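Local coordinates for protein similar to yteR (Bacilus subtilis) (Clostridium acetobutylicum, PDB 4WU0) that probably hydrolyses unsaturated rhamnogalacturonan fragments released from pectin, as a glycoside hydrolase of family 105, at residues T63-L69 against N101-Q105; P124-D130 against Y175-S181; A136-A140 against E151-I155; F159-E163 against Y205-L209. All coordinates share one frame; numbering follows the deposited sequence.

Contact 1 of 4, residues T63-L69 against N101-Q105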
loop_
_atom_site.group_PDB
_atom_site.type_symbol
_atom_site.label_atom_id
_atom_site.label_comp_id
_atom_site.label_asym_id
_atom_site.label_seq_id
_atom_site.Cartn_x
_atom_site.Cartn_y
_atom_site.Cartn_z
ATOM N N THR A 63 -17.017 16.540 7.545
ATOM C CA THR A 63 -15.805 17.152 7.001
ATOM C C THR A 63 -14.572 16.526 7.655
ATOM O O THR A 63 -14.655 15.984 8.766
ATOM C CB THR A 63 -15.816 18.664 7.199
ATOM O OG1 THR A 63 -15.943 18.943 8.594
ATOM C CG2 THR A 63 -16.982 19.284 6.428
ATOM N N ILE A 64 -13.436 16.599 6.964
ATOM C CA ILE A 64 -12.226 15.895 7.368
ATOM C C ILE A 64 -11.109 16.897 7.645
ATOM O O ILE A 64 -10.690 17.666 6.782
ATOM C CB ILE A 64 -11.795 14.881 6.293
ATOM C CG1 ILE A 64 -12.995 14.003 5.919
ATOM C CG2 ILE A 64 -10.617 14.081 6.780
ATOM C CD1 ILE A 64 -12.747 13.082 4.734
ATOM N N ASN A 65 -10.637 16.899 8.874
ATOM C CA ASN A 65 -9.547 17.781 9.255
ATOM C C ASN A 65 -8.253 17.355 8.590
ATOM O O ASN A 65 -7.870 16.200 8.696
ATOM C CB ASN A 65 -9.391 17.773 10.766
ATOM C CG ASN A 65 -10.655 18.227 11.473
ATOM O OD1 ASN A 65 -11.227 19.277 11.140
ATOM N ND2 ASN A 65 -11.096 17.444 12.466
ATOM N N GLY A 66 -7.602 18.289 7.895
ATOM C CA GLY A 66 -6.338 17.997 7.237
ATOM C C GLY A 66 -6.481 17.528 5.798
ATOM O O GLY A 66 -5.491 17.235 5.138
ATOM N N TYR A 67 -7.714 17.484 5.318
ATOM C CA TYR A 67 -8.021 17.091 3.943
ATOM C C TYR A 67 -8.470 18.300 3.153
ATOM O O TYR A 67 -9.286 19.071 3.637
ATOM C CB TYR A 67 -9.136 16.062 3.960
ATOM C CG TYR A 67 -9.662 15.708 2.589
ATOM C CD1 TYR A 67 -8.848 15.077 1.659
ATOM C CD2 TYR A 67 -10.960 16.013 2.225
ATOM C CE1 TYR A 67 -9.322 14.742 0.407
ATOM C CE2 TYR A 67 -11.451 15.691 0.976
ATOM C CZ TYR A 67 -10.631 15.052 0.063
ATOM O OH TYR A 67 -11.130 14.747 -1.188
ATOM N N LYS A 68 -7.942 18.483 1.945
ATOM C CA LYS A 68 -8.489 19.507 1.046
ATOM C C LYS A 68 -8.605 18.879 -0.327
ATOM O O LYS A 68 -7.615 18.504 -0.952
ATOM C CB LYS A 68 -7.642 20.781 1.010
ATOM C CG LYS A 68 -8.293 21.926 0.220
ATOM C CD LYS A 68 -7.524 23.243 0.403
ATOM C CE LYS A 68 -7.886 24.271 -0.661
ATOM N NZ LYS A 68 -7.122 25.544 -0.487
ATOM N N LEU A 69 -9.844 18.713 -0.746
ATOM C CA LEU A 69 -10.165 18.057 -1.994
ATOM C C LEU A 69 -9.433 18.686 -3.173
ATOM O O LEU A 69 -8.915 17.973 -4.040
ATOM C CB LEU A 69 -11.674 18.127 -2.200
ATOM C CG LEU A 69 -12.220 17.465 -3.458
ATOM C CD1 LEU A 69 -13.612 16.930 -3.187
ATOM C CD2 LEU A 69 -12.246 18.462 -4.587
ATOM N N ASN A 101 -17.549 12.863 0.780
ATOM C CA ASN A 101 -16.615 13.947 0.497
ATOM C C ASN A 101 -15.378 13.443 -0.238
ATOM O O ASN A 101 -14.910 14.083 -1.176
ATOM C CB ASN A 101 -16.228 14.699 1.785
ATOM C CG ASN A 101 -17.377 15.507 2.359
ATOM O OD1 ASN A 101 -18.247 15.992 1.621
ATOM N ND2 ASN A 101 -17.397 15.656 3.686
ATOM N N LEU A 102 -14.844 12.288 0.161
ATOM C CA LEU A 102 -13.700 11.736 -0.532
ATOM C C LEU A 102 -14.068 11.302 -1.941
ATOM O O LEU A 102 -13.311 11.528 -2.878
ATOM C CB LEU A 102 -13.133 10.532 0.233
ATOM C CG LEU A 102 -12.514 10.868 1.590
ATOM C CD1 LEU A 102 -12.182 9.566 2.322
ATOM C CD2 LEU A 102 -11.256 11.739 1.459
ATOM N N ARG A 103 -15.233 10.682 -2.102
ATOM C CA ARG A 103 -15.660 10.217 -3.411
ATOM C C ARG A 103 -15.784 11.372 -4.403
ATOM O O ARG A 103 -15.547 11.198 -5.605
ATOM C CB ARG A 103 -16.976 9.444 -3.289
ATOM C CG ARG A 103 -17.627 9.077 -4.608
ATOM C CD ARG A 103 -16.792 8.120 -5.418
ATOM N NE ARG A 103 -17.463 7.759 -6.656
ATOM C CZ ARG A 103 -17.486 8.526 -7.743
ATOM N NH1 ARG A 103 -16.863 9.706 -7.748
ATOM N NH2 ARG A 103 -18.110 8.117 -8.836
ATOM N N LYS A 104 -16.172 12.550 -3.909
ATOM C CA LYS A 104 -16.288 13.729 -4.766
ATOM C C LYS A 104 -14.940 14.097 -5.421
ATOM O O LYS A 104 -14.915 14.650 -6.502
ATOM C CB LYS A 104 -16.883 14.907 -3.981
ATOM C CG LYS A 104 -17.024 16.205 -4.753
ATOM C CD LYS A 104 -17.859 16.011 -5.991
ATOM C CE LYS A 104 -18.152 17.319 -6.714
ATOM N NZ LYS A 104 -18.618 17.057 -8.099
ATOM N N GLN A 105 -13.823 13.778 -4.783
ATOM C CA GLN A 105 -12.519 14.048 -5.394
ATOM C C GLN A 105 -12.349 13.304 -6.722
ATOM O O GLN A 105 -11.763 13.810 -7.667
ATOM C CB GLN A 105 -11.390 13.649 -4.446
ATOM C CG GLN A 105 -10.022 14.060 -4.956
ATOM C CD GLN A 105 -8.904 13.780 -3.966
ATOM O OE1 GLN A 105 -9.047 13.983 -2.760
ATOM N NE2 GLN A 105 -7.767 13.323 -4.490
HETATM O O HOH W 1 -6.805 15.869 -2.217
#

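Contact 2 of 4, residues P124-D130 against Y175-S181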
loop_
_atom_site.group_PDB
_atom_site.type_symbol
_atom_site.label_atom_id
_atom_site.label_comp_id
_atom_site.label_asym_id
_atom_site.label_seq_id
_atom_site.Cartn_x
_atom_site.Cartn_y
_atom_site.Cartn_z
ATOM N N PRO A 124 1.873 16.738 -12.278
ATOM C CA PRO A 124 1.038 16.562 -13.470
ATOM C C PRO A 124 1.611 15.528 -14.409
ATOM O O PRO A 124 2.822 15.484 -14.586
ATOM C CB PRO A 124 1.075 17.940 -14.125
ATOM C CG PRO A 124 2.329 18.553 -13.643
ATOM C CD PRO A 124 2.500 18.066 -12.233
ATOM N N HIS A 125 0.730 14.713 -14.987
ATOM C CA HIS A 125 1.072 13.718 -16.004
ATOM C C HIS A 125 1.804 12.515 -15.439
ATOM O O HIS A 125 2.301 11.704 -16.209
ATOM C CB HIS A 125 1.907 14.329 -17.141
ATOM C CG HIS A 125 1.451 15.689 -17.561
ATOM N ND1 HIS A 125 0.207 15.924 -18.100
ATOM C CD2 HIS A 125 2.062 16.891 -17.486
ATOM C CE1 HIS A 125 0.074 17.215 -18.355
ATOM N NE2 HIS A 125 1.189 17.822 -17.999
ATOM N N GLN A 126 1.846 12.387 -14.112
ATOM C CA GLN A 126 2.654 11.345 -13.469
ATOM C C GLN A 126 1.814 10.227 -12.872
ATOM O O GLN A 126 0.813 10.475 -12.205
ATOM C CB GLN A 126 3.539 11.945 -12.380
ATOM C CG GLN A 126 4.555 12.916 -12.930
ATOM C CD GLN A 126 5.357 13.621 -11.871
ATOM O OE1 GLN A 126 5.688 13.048 -10.819
ATOM N NE2 GLN A 126 5.671 14.890 -12.130
ATOM N N ILE A 127 2.246 8.992 -13.111
ATOM C CA ILE A 127 1.677 7.829 -12.457
ATOM C C ILE A 127 2.762 7.266 -11.551
ATOM O O ILE A 127 3.822 6.888 -12.032
ATOM C CB ILE A 127 1.271 6.733 -13.447
ATOM C CG1 ILE A 127 0.231 7.272 -14.440
ATOM C CG2 ILE A 127 0.723 5.516 -12.683
ATOM C CD1 ILE A 127 -0.041 6.348 -15.615
ATOM N N TRP A 128 2.513 7.215 -10.248
ATOM C CA TRP A 128 3.406 6.514 -9.318
ATOM C C TRP A 128 2.700 5.262 -8.812
ATOM O O TRP A 128 1.475 5.279 -8.584
ATOM C CB TRP A 128 3.756 7.352 -8.091
ATOM C CG TRP A 128 4.348 8.728 -8.289
ATOM C CD1 TRP A 128 4.348 9.506 -9.419
ATOM C CD2 TRP A 128 4.997 9.498 -7.272
ATOM N NE1 TRP A 128 4.973 10.712 -9.154
ATOM C CE2 TRP A 128 5.372 10.729 -7.844
ATOM C CE3 TRP A 128 5.293 9.262 -5.927
ATOM C CZ2 TRP A 128 6.033 11.718 -7.117
ATOM C CZ3 TRP A 128 5.948 10.236 -5.216
ATOM C CH2 TRP A 128 6.310 11.452 -5.803
ATOM N N LEU A 129 3.449 4.175 -8.650
ATOM C CA LEU A 129 2.833 2.914 -8.226
ATOM C C LEU A 129 2.052 3.099 -6.926
ATOM O O LEU A 129 0.978 2.492 -6.760
ATOM C CB LEU A 129 3.885 1.813 -8.031
ATOM C CG LEU A 129 4.579 1.261 -9.277
ATOM C CD1 LEU A 129 5.538 0.170 -8.932
ATOM C CD2 LEU A 129 3.538 0.772 -10.279
ATOM N N ASP A 130 2.597 3.889 -5.996
ATOM C CA ASP A 130 1.943 4.134 -4.717
ATOM C C ASP A 130 0.465 4.470 -4.905
ATOM O O ASP A 130 -0.373 4.030 -4.125
ATOM C CB ASP A 130 2.571 5.319 -3.928
ATOM C CG ASP A 130 4.085 5.309 -3.870
ATOM O OD1 ASP A 130 4.736 5.027 -4.874
ATOM O OD2 ASP A 130 4.636 5.629 -2.788
ATOM N N TYR A 175 8.872 0.026 -12.406
ATOM C CA TYR A 175 9.539 1.191 -11.861
ATOM C C TYR A 175 8.594 1.982 -10.970
ATOM O O TYR A 175 7.379 1.927 -11.118
ATOM C CB TYR A 175 10.050 2.085 -12.986
ATOM C CG TYR A 175 11.094 1.443 -13.845
ATOM C CD1 TYR A 175 12.429 1.494 -13.497
ATOM C CD2 TYR A 175 10.744 0.779 -15.009
ATOM C CE1 TYR A 175 13.397 0.892 -14.294
ATOM C CE2 TYR A 175 11.702 0.173 -15.792
ATOM C CZ TYR A 175 13.019 0.237 -15.425
ATOM O OH TYR A 175 13.975 -0.353 -16.215
ATOM N N HIS A 176 9.174 2.758 -10.065
ATOM C CA HIS A 176 8.429 3.527 -9.077
ATOM C C HIS A 176 7.423 4.500 -9.737
ATOM O O HIS A 176 6.263 4.569 -9.340
ATOM C CB HIS A 176 9.444 4.286 -8.232
ATOM C CG HIS A 176 8.873 5.057 -7.081
ATOM N ND1 HIS A 176 9.679 5.754 -6.206
ATOM C CD2 HIS A 176 7.603 5.261 -6.664
ATOM C CE1 HIS A 176 8.929 6.356 -5.305
ATOM N NE2 HIS A 176 7.669 6.057 -5.545
ATOM N N ALA A 177 7.864 5.217 -10.767
ATOM C CA ALA A 177 7.039 6.257 -11.366
ATOM C C ALA A 177 7.307 6.460 -12.848
ATOM O O ALA A 177 8.353 6.055 -13.388
ATOM C CB ALA A 177 7.254 7.580 -10.634
ATOM N N TYR A 178 6.352 7.154 -13.468
ATOM C CA TYR A 178 6.282 7.396 -14.903
ATOM C C TYR A 178 5.779 8.823 -15.103
ATOM O O TYR A 178 4.799 9.213 -14.477
ATOM C CB TYR A 178 5.287 6.404 -15.517
ATOM C CG TYR A 178 4.857 6.668 -16.933
ATOM C CD1 TYR A 178 5.763 6.638 -17.980
ATOM C CD2 TYR A 178 3.522 6.917 -17.229
ATOM C CE1 TYR A 178 5.355 6.870 -19.289
ATOM C CE2 TYR A 178 3.107 7.139 -18.534
ATOM C CZ TYR A 178 4.026 7.107 -19.556
ATOM O OH TYR A 178 3.599 7.329 -20.854
ATOM N N ASP A 179 6.453 9.593 -15.957
ATOM C CA ASP A 179 5.999 10.919 -16.353
ATOM C C ASP A 179 5.632 10.874 -17.836
ATOM O O ASP A 179 6.497 10.846 -18.702
ATOM C CB ASP A 179 7.092 11.965 -16.150
ATOM C CG ASP A 179 6.623 13.367 -16.470
ATOM O OD1 ASP A 179 5.473 13.537 -16.913
ATOM O OD2 ASP A 179 7.410 14.309 -16.295
ATOM N N GLU A 180 4.342 10.872 -18.115
ATOM C CA GLU A 180 3.843 10.790 -19.485
ATOM C C GLU A 180 4.378 11.931 -20.350
ATOM O O GLU A 180 4.548 11.780 -21.562
ATOM C CB GLU A 180 2.318 10.835 -19.419
ATOM C CG GLU A 180 1.596 10.948 -20.695
ATOM C CD GLU A 180 0.134 10.697 -20.475
ATOM O OE1 GLU A 180 -0.623 11.674 -20.236
ATOM O OE2 GLU A 180 -0.229 9.507 -20.495
ATOM N N SER A 181 4.666 13.064 -19.715
ATOM C CA SER A 181 5.114 14.246 -20.433
ATOM C C SER A 181 6.620 14.196 -20.628
ATOM O O SER A 181 7.165 14.946 -21.427
ATOM C CB SER A 181 4.707 15.513 -19.683
ATOM O OG SER A 181 5.542 15.760 -18.572
HETATM O O HOH W 2 5.413 16.116 -14.893
HETATM O O HOH W 3 -1.611 14.002 -18.496
HETATM O O HOH W 4 6.526 7.469 -3.357
#

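Contact 3 of 4, residues A136-A140 against E151-I155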
loop_
_atom_site.group_PDB
_atom_site.type_symbol
_atom_site.label_atom_id
_atom_site.label_comp_id
_atom_site.label_asym_id
_atom_site.label_seq_id
_atom_site.Cartn_x
_atom_site.Cartn_y
_atom_site.Cartn_z
ATOM N N ALA A 136 -7.089 4.056 -6.813
ATOM C CA ALA A 136 -7.854 3.027 -7.504
ATOM C C ALA A 136 -8.385 1.958 -6.561
ATOM O O ALA A 136 -9.536 1.538 -6.692
ATOM C CB ALA A 136 -7.011 2.394 -8.582
ATOM N N THR A 137 -7.567 1.519 -5.603
ATOM C CA THR A 137 -7.992 0.484 -4.664
ATOM C C THR A 137 -9.079 0.974 -3.692
ATOM O O THR A 137 -10.008 0.232 -3.366
ATOM C CB THR A 137 -6.781 -0.133 -3.898
ATOM O OG1 THR A 137 -5.850 -0.649 -4.854
ATOM C CG2 THR A 137 -7.180 -1.249 -2.964
ATOM N N PHE A 138 -8.953 2.195 -3.198
ATOM C CA PHE A 138 -10.011 2.760 -2.384
ATOM C C PHE A 138 -11.293 2.856 -3.208
ATOM O O PHE A 138 -12.383 2.510 -2.733
ATOM C CB PHE A 138 -9.662 4.156 -1.888
ATOM C CG PHE A 138 -10.877 4.971 -1.515
ATOM C CD1 PHE A 138 -11.628 4.637 -0.404
ATOM C CD2 PHE A 138 -11.305 6.032 -2.298
ATOM C CE1 PHE A 138 -12.781 5.379 -0.063
ATOM C CE2 PHE A 138 -12.437 6.769 -1.956
ATOM C CZ PHE A 138 -13.166 6.438 -0.832
ATOM N N TYR A 139 -11.152 3.330 -4.446
ATOM C CA TYR A 139 -12.299 3.507 -5.329
ATOM C C TYR A 139 -13.003 2.153 -5.521
ATOM O O TYR A 139 -14.220 2.065 -5.466
ATOM C CB TYR A 139 -11.830 4.130 -6.661
ATOM C CG TYR A 139 -12.899 4.566 -7.624
ATOM C CD1 TYR A 139 -14.225 4.698 -7.234
ATOM C CD2 TYR A 139 -12.566 4.895 -8.933
ATOM C CE1 TYR A 139 -15.180 5.092 -8.131
ATOM C CE2 TYR A 139 -13.518 5.291 -9.827
ATOM C CZ TYR A 139 -14.820 5.391 -9.427
ATOM O OH TYR A 139 -15.773 5.789 -10.346
ATOM N N ALA A 140 -12.236 1.078 -5.684
ATOM C CA ALA A 140 -12.833 -0.250 -5.805
ATOM C C ALA A 140 -13.625 -0.652 -4.569
ATOM O O ALA A 140 -14.732 -1.180 -4.670
ATOM C CB ALA A 140 -11.748 -1.298 -6.104
ATOM N N GLU A 151 -18.362 1.149 -12.772
ATOM C CA GLU A 151 -17.188 1.932 -12.391
ATOM C C GLU A 151 -15.965 1.068 -12.210
ATOM O O GLU A 151 -14.833 1.555 -12.263
ATOM C CB GLU A 151 -17.461 2.718 -11.113
ATOM C CG GLU A 151 -18.517 3.783 -11.314
ATOM C CD GLU A 151 -18.901 4.491 -10.033
ATOM O OE1 GLU A 151 -18.133 5.353 -9.580
ATOM O OE2 GLU A 151 -19.991 4.211 -9.489
ATOM N N PHE A 152 -16.158 -0.219 -11.985
ATOM C CA PHE A 152 -14.993 -1.103 -11.889
ATOM C C PHE A 152 -14.157 -1.094 -13.182
ATOM O O PHE A 152 -12.948 -1.348 -13.134
ATOM C CB PHE A 152 -15.412 -2.541 -11.559
ATOM C CG PHE A 152 -15.839 -2.754 -10.131
ATOM C CD1 PHE A 152 -14.991 -2.461 -9.083
ATOM C CD2 PHE A 152 -17.075 -3.324 -9.837
ATOM C CE1 PHE A 152 -15.376 -2.679 -7.766
ATOM C CE2 PHE A 152 -17.455 -3.550 -8.515
ATOM C CZ PHE A 152 -16.594 -3.222 -7.485
ATOM N N ASP A 153 -14.782 -0.836 -14.328
ATOM C CA ASP A 153 -14.062 -0.821 -15.605
ATOM C C ASP A 153 -12.978 0.252 -15.608
ATOM O O ASP A 153 -11.919 0.072 -16.196
ATOM C CB ASP A 153 -15.012 -0.501 -16.778
ATOM C CG ASP A 153 -16.014 -1.606 -17.089
ATOM O OD1 ASP A 153 -16.103 -2.620 -16.364
ATOM O OD2 ASP A 153 -16.756 -1.429 -18.088
ATOM N N ASP A 154 -13.284 1.380 -14.978
ATOM C CA ASP A 154 -12.357 2.504 -14.851
ATOM C C ASP A 154 -11.168 2.053 -14.021
ATOM O O ASP A 154 -10.017 2.189 -14.438
ATOM C CB ASP A 154 -13.107 3.665 -14.187
ATOM C CG ASP A 154 -12.251 4.903 -13.957
ATOM O OD1 ASP A 154 -11.028 4.902 -14.224
ATOM O OD2 ASP A 154 -12.834 5.891 -13.478
ATOM N N ILE A 155 -11.464 1.483 -12.861
ATOM C CA ILE A 155 -10.453 1.014 -11.933
ATOM C C ILE A 155 -9.533 -0.018 -12.574
ATOM O O ILE A 155 -8.298 0.101 -12.490
ATOM C CB ILE A 155 -11.135 0.441 -10.685
ATOM C CG1 ILE A 155 -11.784 1.590 -9.900
ATOM C CG2 ILE A 155 -10.158 -0.356 -9.803
ATOM C CD1 ILE A 155 -13.003 1.172 -9.107
HETATM O O HOH W 5 -15.468 6.158 -13.028
#

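Contact 4 of 4, residues F159-E163 against Y205-L209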
loop_
_atom_site.group_PDB
_atom_site.type_symbol
_atom_site.label_atom_id
_atom_site.label_comp_id
_atom_site.label_asym_id
_atom_site.label_seq_id
_atom_site.Cartn_x
_atom_site.Cartn_y
_atom_site.Cartn_z
ATOM N N PHE A 159 -5.182 -0.097 -13.552
ATOM C CA PHE A 159 -4.169 -1.111 -13.285
ATOM C C PHE A 159 -3.483 -1.601 -14.542
ATOM O O PHE A 159 -2.270 -1.809 -14.546
ATOM C CB PHE A 159 -4.774 -2.319 -12.559
ATOM C CG PHE A 159 -4.966 -2.087 -11.095
ATOM C CD1 PHE A 159 -3.944 -2.341 -10.216
ATOM C CD2 PHE A 159 -6.154 -1.568 -10.608
ATOM C CE1 PHE A 159 -4.094 -2.114 -8.863
ATOM C CE2 PHE A 159 -6.322 -1.332 -9.254
ATOM C CZ PHE A 159 -5.293 -1.605 -8.378
ATOM N N ILE A 160 -4.267 -1.814 -15.599
ATOM C CA ILE A 160 -3.736 -2.358 -16.843
ATOM C C ILE A 160 -2.795 -1.371 -17.541
ATOM O O ILE A 160 -1.746 -1.751 -18.030
ATOM C CB ILE A 160 -4.890 -2.776 -17.762
ATOM C CG1 ILE A 160 -5.560 -4.022 -17.184
ATOM C CG2 ILE A 160 -4.412 -3.056 -19.180
ATOM C CD1 ILE A 160 -6.932 -4.353 -17.766
ATOM N N ILE A 161 -3.189 -0.114 -17.583
ATOM C CA ILE A 161 -2.368 0.922 -18.205
ATOM C C ILE A 161 -1.099 1.143 -17.381
ATOM O O ILE A 161 -0.032 1.386 -17.933
ATOM C CB ILE A 161 -3.157 2.231 -18.348
ATOM C CG1 ILE A 161 -4.312 2.063 -19.330
ATOM C CG2 ILE A 161 -2.247 3.390 -18.790
ATOM C CD1 ILE A 161 -3.911 1.676 -20.726
ATOM N N THR A 162 -1.222 1.083 -16.062
ATOM C CA THR A 162 -0.050 1.256 -15.219
ATOM C C THR A 162 0.969 0.159 -15.506
ATOM O O THR A 162 2.154 0.423 -15.653
ATOM C CB THR A 162 -0.442 1.300 -13.738
ATOM O OG1 THR A 162 -1.252 2.459 -13.522
ATOM C CG2 THR A 162 0.776 1.353 -12.834
ATOM N N GLU A 163 0.527 -1.086 -15.599
ATOM C CA GLU A 163 1.466 -2.140 -15.910
ATOM C C GLU A 163 2.075 -1.950 -17.309
ATOM O O GLU A 163 3.273 -2.153 -17.488
ATOM C CB GLU A 163 0.796 -3.508 -15.797
ATOM C CG GLU A 163 1.753 -4.666 -15.932
ATOM C CD GLU A 163 1.735 -5.337 -17.299
ATOM O OE1 GLU A 163 1.196 -4.762 -18.273
ATOM O OE2 GLU A 163 2.285 -6.452 -17.397
ATOM N N TYR A 205 1.832 -1.802 -5.286
ATOM C CA TYR A 205 1.149 -2.292 -6.473
ATOM C C TYR A 205 0.624 -3.715 -6.264
ATOM O O TYR A 205 -0.507 -4.021 -6.666
ATOM C CB TYR A 205 2.052 -2.223 -7.707
ATOM C CG TYR A 205 1.331 -2.452 -9.013
ATOM C CD1 TYR A 205 0.415 -1.535 -9.501
ATOM C CD2 TYR A 205 1.594 -3.572 -9.777
ATOM C CE1 TYR A 205 -0.256 -1.745 -10.714
ATOM C CE2 TYR A 205 0.953 -3.772 -10.995
ATOM C CZ TYR A 205 0.029 -2.862 -11.444
ATOM O OH TYR A 205 -0.625 -3.080 -12.622
ATOM N N VAL A 206 1.420 -4.597 -5.657
ATOM C CA VAL A 206 0.902 -5.951 -5.416
ATOM C C VAL A 206 -0.209 -6.004 -4.361
ATOM O O VAL A 206 -1.172 -6.764 -4.507
ATOM C CB VAL A 206 2.002 -7.018 -5.167
ATOM C CG1 VAL A 206 2.864 -7.161 -6.402
ATOM C CG2 VAL A 206 2.854 -6.706 -3.963
ATOM N N MET A 207 -0.126 -5.178 -3.322
ATOM C CA MET A 207 -1.248 -5.080 -2.398
ATOM C C MET A 207 -2.486 -4.559 -3.107
ATOM O O MET A 207 -3.593 -5.064 -2.881
ATOM C CB MET A 207 -0.965 -4.156 -1.238
ATOM C CG MET A 207 -2.036 -4.211 -0.231
ATOM S SD MET A 207 -1.564 -3.239 1.183
ATOM C CE MET A 207 -0.118 -4.101 1.543
ATOM N N ALA A 208 -2.296 -3.536 -3.925
ATOM C CA ALA A 208 -3.394 -2.927 -4.666
ATOM C C ALA A 208 -4.085 -3.955 -5.541
ATOM O O ALA A 208 -5.315 -3.995 -5.602
ATOM C CB ALA A 208 -2.901 -1.771 -5.499
ATOM N N LEU A 209 -3.301 -4.788 -6.223
ATOM C CA LEU A 209 -3.874 -5.833 -7.056
ATOM C C LEU A 209 -4.682 -6.835 -6.227
ATOM O O LEU A 209 -5.849 -7.124 -6.537
ATOM C CB LEU A 209 -2.789 -6.558 -7.861
ATOM C CG LEU A 209 -2.165 -5.775 -9.027
ATOM C CD1 LEU A 209 -0.825 -6.369 -9.435
ATOM C CD2 LEU A 209 -3.102 -5.815 -10.220
#

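Contact 1 of 4, residues T63-L69 against N101-Q105
Y67 leans on L102 and Q105 of helix 93-108, and L69 on Q105, so that the loop between helices 44-54 and 80-90, with its type II turn from I64 to Y67, closes against one helix of the (alpha/alpha)6 barrel expected of this glycosidase clan. The tight part centres on the Y67 ring. L102 CD2 sits over one face, 3.8 Å from the ring centroid, and also meets I64 CD1 at 3.8 Å. With CG anti to the backbone N (chi1 173°), the Y67 ring reaches across to Q105, and its OH donates to Q105 OE1 at 2.7 Å. The ring and the amide are nearly coplanar, 14° apart, and the bond uses a carbonyl lone pair. Beside them L69 CD1 comes to 3.5 Å from Q105 N. The other end is looser: T63 is exposed, with N101 ND2 no nearer than 4.0 Å to T63 CA, and that amide nitrogen bonds instead to G62 O. Exposed K104 turns its amine to D107. A water lies 3.0 Å from both K68 O and Q105 OE1, bridging the two.

Contact 2 of 4, residues P124-D130 against Y175-S181
W128 carries A177 CB over a face of its indole, 4.0 Å from the centroid of the five-membered ring, within a two-stranded antiparallel sheet whose strands 126-128 and 177-179 are far apart in the chain. At the indole edge, NE1 donates to Q126 OE1 at 3.0 Å, almost exactly in the ring plane and on a carbonyl lone pair, while NE2 of the same amide bonds to E184, so both ends of the amide are held. H119 stacks on W128 as well. The H176 ring lies obliquely to the indole, planes 77° apart; a water sits in the plane at its edge and bonds NE2, while the bond from NE2 to D130 OD1 is weak. H176 ND1 bonds to Y335 OH. On the opposite side of the sheet, I127 CD1 touches the edge of the Y178 ring, and E180 N lies above the centre of one ring face. I127 and Y178 exchange two backbone bonds, flanked by L129 N to H176 O and E180 N to H125 O. P124 CB lies over the rim of one H125 ring face. D179 OD1 accepts from S181 N at 3.0 Å, making an Asx turn, and from S181 OG at 2.8 Å, both from the same face of the carboxylate.

Contact 3 of 4, residues A136-A140 against E151-I155
Y139 and I155 cross at a slant, with I155 CD1 lying over one face of the phenol ring, 4.0 Å from its centroid and offset toward the rim. I155 CG1 comes closer still, 3.5 Å from Y139 CD2. Polar atoms gather at the edge around the hydroxyl. E151 runs across Y139 at about a right angle, its carboxylate turned 63° from the ring plane, and Y139 OH donates to the anti lone pair of E151 OE1 at a short 2.5 Å; the same oxygen is in a salt bridge with R103 of helix 93-108. D154 comes in at about a right angle to the Y139 side chain, its OD2 in plane at the ring edge near CE2; OD2 shares a water with Y139 OH, which accepts at 2.7 Å, and forms a salt bridge with R111. These side chains join helices 129-146 and 152-166, consecutive in the helical barrel expected of this clan. Because CG of Y139 is anti to the backbone N (chi1 -172°), the ring extends toward the second helix. Beyond it, I155 CD1 packs 3.5 Å from A140 N. F152 turns its ring edge to A140, CE1 lying 3.5 Å from A140 O.

Contact 4 of 4, residues F159-E163 against Y205-L209
F159 and Y205 reach across from helices 152-166 and 199-215 and pass alongside one another, running in opposite senses, and they bury more surface here than any other residue. The two helices form a near-antiparallel pair in the (alpha/alpha)6 barrel expected of this clan. Their rings meet obliquely, planes 40° apart, with F159 CD1 3.8 Å from Y205 CE1. Y205 has CG anti to its backbone N (chi1 -168°), which sends the phenol across the gap until its OH donates to F159 O at 2.8 Å. That carbonyl is gripped twice: E163 N, one helical turn on, reaches it at 3.1 Å from the opposite face of its plane. A phenol thus satisfies a helix carbonyl without breaking the helix's own bond. F159 sends its ring toward helix 199-215, where A208 CB lies at the ring edge, in plane, 3.6 Å from F159 CE1, and L209 CD2 comes equally near F159 CD1, at 3.6 Å. Two smaller contacts flank the Y205 ring: T162 CG2 stands 3.9 Å from Y205 CE1, and E163 CB touches the hydroxyl. The short helical segments run at 153°, with their axes 12.3 Å apart, so long aromatic side chains bridge the space. Helix 129-146 packs against F159 through A136 and T137 and against T162 through L132, while I229 and C233 of helix 223-240 meet Y205.

From the N terminus, contact 1 comes first, holding the 63-69 loop to helix 93-108 and closing its loop before the others open. Contact 2 opens at strand 126-128 and closes at strand 177-179; contact 3 is nested inside that loop, joining helices 129-146 and 152-166. Contact 4 crosses contact 2, since its first segment lies within the loop and its second, on helix 199-215, lies beyond it. R103 ties contact 1 to contact 3 by a salt bridge to E151. L129 of contact 2 packs on T162 and Y205 of contact 4, while A136 and T137 of contact 3 meet F159. Together they tie the 63-69 loop, the small sheet and helices 93-108, 129-146, 152-166 and 199-215.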